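Long-range contact in viral macrophage inflammatory protein-II (PDB 2FHT), which binds a wide range of chemokine receptors, human CXCR4 among them, and blocks infection by several HIV-1 strains: residues S26-T31 with P38-L43. Numbering follows the deposited sequence.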
loop_
_atom_site.group_PDB
_atom_site.type_symbol
_atom_site.label_atom_id
_atom_site.label_comp_id
_atom_site.label_asym_id
_atom_site.label_seq_id
_atom_site.Cartn_x
_atom_site.Cartn_y
_atom_site.Cartn_z
ATOM N N SER A 26 7.516 6.398 3.596
ATOM C CA SER A 26 8.096 5.910 4.828
ATOM C C SER A 26 8.000 4.379 5.014
ATOM O O SER A 26 8.981 3.740 5.397
ATOM C CB SER A 26 7.508 6.659 6.029
ATOM O OG SER A 26 6.278 6.103 6.446
ATOM N N SER A 27 6.862 3.783 4.672
ATOM C CA SER A 27 6.670 2.341 4.826
ATOM C C SER A 27 5.453 1.891 4.049
ATOM O O SER A 27 4.843 2.670 3.312
ATOM C CB SER A 27 6.447 1.994 6.303
ATOM O OG SER A 27 5.304 2.670 6.819
ATOM N N TRP A 28 5.079 0.630 4.212
ATOM C CA TRP A 28 3.902 0.125 3.516
ATOM C C TRP A 28 3.275 -1.010 4.317
ATOM O O TRP A 28 3.897 -1.544 5.238
ATOM C CB TRP A 28 4.277 -0.389 2.116
ATOM C CG TRP A 28 5.177 -1.620 2.124
ATOM C CD1 TRP A 28 6.538 -1.645 2.259
ATOM C CD2 TRP A 28 4.769 -2.982 1.989
ATOM N NE1 TRP A 28 6.995 -2.933 2.212
ATOM C CE2 TRP A 28 5.936 -3.774 2.040
ATOM C CE3 TRP A 28 3.524 -3.610 1.824
ATOM C CZ2 TRP A 28 5.896 -5.166 1.941
ATOM C CZ3 TRP A 28 3.488 -4.988 1.728
ATOM C CH2 TRP A 28 4.667 -5.753 1.781
ATOM N N TYR A 29 2.034 -1.362 3.981
ATOM C CA TYR A 29 1.366 -2.474 4.638
ATOM C C TYR A 29 0.396 -3.072 3.641
ATOM O O TYR A 29 -0.111 -2.357 2.767
ATOM C CB TYR A 29 0.679 -2.042 5.933
ATOM C CG TYR A 29 -0.311 -0.922 5.795
ATOM C CD1 TYR A 29 0.087 0.408 5.942
ATOM C CD2 TYR A 29 -1.659 -1.187 5.596
ATOM C CE1 TYR A 29 -0.842 1.451 5.902
ATOM C CE2 TYR A 29 -2.592 -0.162 5.561
ATOM C CZ TYR A 29 -2.183 1.155 5.714
ATOM O OH TYR A 29 -3.124 2.162 5.699
ATOM N N PRO A 30 0.233 -4.410 3.667
ATOM C CA PRO A 30 -0.686 -5.082 2.740
ATOM C C PRO A 30 -2.112 -4.917 3.190
ATOM O O PRO A 30 -2.358 -4.593 4.344
ATOM C CB PRO A 30 -0.256 -6.550 2.825
ATOM C CG PRO A 30 0.197 -6.690 4.232
ATOM C CD PRO A 30 0.889 -5.379 4.572
ATOM N N THR A 31 -3.036 -5.006 2.246
ATOM C CA THR A 31 -4.457 -4.948 2.571
ATOM C C THR A 31 -4.870 -6.402 2.869
ATOM O O THR A 31 -4.081 -7.353 2.675
ATOM C CB THR A 31 -5.327 -4.381 1.418
ATOM O OG1 THR A 31 -5.058 -5.083 0.211
ATOM C CG2 THR A 31 -5.049 -2.934 1.206
ATOM N N PRO A 38 -6.098 -7.157 -5.127
ATOM C CA PRO A 38 -4.906 -7.359 -4.299
ATOM C C PRO A 38 -4.055 -6.083 -4.279
ATOM O O PRO A 38 -3.473 -5.696 -5.311
ATOM C CB PRO A 38 -4.176 -8.484 -5.033
ATOM C CG PRO A 38 -4.578 -8.281 -6.461
ATOM C CD PRO A 38 -6.053 -7.990 -6.339
ATOM N N GLY A 39 -3.905 -5.477 -3.106
ATOM C CA GLY A 39 -3.125 -4.255 -3.041
ATOM C C GLY A 39 -2.250 -4.010 -1.839
ATOM O O GLY A 39 -2.199 -4.790 -0.905
ATOM N N VAL A 40 -1.426 -2.981 -1.941
ATOM C CA VAL A 40 -0.568 -2.591 -0.832
ATOM C C VAL A 40 -0.755 -1.102 -0.636
ATOM O O VAL A 40 -1.057 -0.382 -1.584
ATOM C CB VAL A 40 0.943 -2.902 -1.065
ATOM C CG1 VAL A 40 1.201 -4.418 -1.131
ATOM C CG2 VAL A 40 1.441 -2.211 -2.289
ATOM N N ILE A 41 -0.662 -0.654 0.603
ATOM C CA ILE A 41 -0.797 0.761 0.903
ATOM C C ILE A 41 0.556 1.355 1.310
ATOM O O ILE A 41 1.201 0.859 2.235
ATOM C CB ILE A 41 -1.813 0.994 2.049
ATOM C CG1 ILE A 41 -3.198 0.471 1.639
ATOM C CG2 ILE A 41 -1.860 2.467 2.419
ATOM C CD1 ILE A 41 -4.210 0.307 2.806
ATOM N N PHE A 42 1.017 2.362 0.572
ATOM C CA PHE A 42 2.266 3.033 0.912
ATOM C C PHE A 42 1.951 4.193 1.841
ATOM O O PHE A 42 0.930 4.863 1.675
ATOM C CB PHE A 42 2.991 3.559 -0.339
ATOM C CG PHE A 42 3.635 2.485 -1.159
ATOM C CD1 PHE A 42 3.049 2.054 -2.342
ATOM C CD2 PHE A 42 4.786 1.837 -0.701
ATOM C CE1 PHE A 42 3.598 1.003 -3.053
ATOM C CE2 PHE A 42 5.340 0.782 -1.404
ATOM C CZ PHE A 42 4.747 0.355 -2.580
ATOM N N LEU A 43 2.756 4.356 2.881
ATOM C CA LEU A 43 2.578 5.456 3.807
ATOM C C LEU A 43 3.624 6.464 3.422
ATOM O O LEU A 43 4.799 6.124 3.308
ATOM C CB LEU A 43 2.783 5.001 5.252
ATOM C CG LEU A 43 1.643 4.136 5.792
ATOM C CD1 LEU A 43 2.020 3.551 7.132
ATOM C CD2 LEU A 43 0.380 4.989 5.930
#
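The beta hairpin of strands 25-30 and 39-44 is held where Tyr29 faces Ile41 and Ser27 faces Leu43, two antiparallel hydrogen-bonded pairs. Tyr29 N reaches Ile41 O at 2.9 Å in the carbonyl plane, and Ile41 N returns to Tyr29 O at 2.8 Å. Leu43 N donates to Ser27 O at 2.7 Å, almost straight at its hydrogen, but Leu43 O takes the amide N of Ser26 at 2.7 Å and that of Ser27 only weakly; two residues thus face one in a classic beta bulge. Past the non-hydrogen-bonded pair Pro30-Val40, Thr31 N donates to Gly39 O from above the carbonyl plane.

On one face of the sheet the Tyr29 ring lies across Ile41. With CG between the backbone N and carbonyl carbon (chi1 56°), the ring swings over its cross-strand partner: Ile41 CB sits over one face in a CH-pi contact, 3.9 Å from the ring centroid, and Ile41 CD1 presses to 3.2 Å from Tyr29 CE2, a tight approach. Leu43 CG meets Tyr29 CE1 at the edge of the ring, 3.7 Å away and in its plane, while Leu43 CD1 approaches Ser27 OG and Thr31 CG2 flanks Ile41 CD1. Tyr29 OH has a weak hydrogen bond to Lys10 NZ.

These are the first two strands of the three-stranded antiparallel sheet of the chemokine fold, and the opposite face, with Trp28, Val40 and Phe42, packs against helix 57-65. Val40 CG1 touches the six-membered ring of Trp28 at CZ3, and Trp28 CB packs on Phe42 CD2 at 3.6 Å, the indole and phenyl planes meeting obliquely at 52°. Phe42 reaches Val59 and Leu62 of the helix, Val40 touches Met63, and Trp28 NE1 makes weak hydrogen bonds to the carbonyls of Met63 and Leu66.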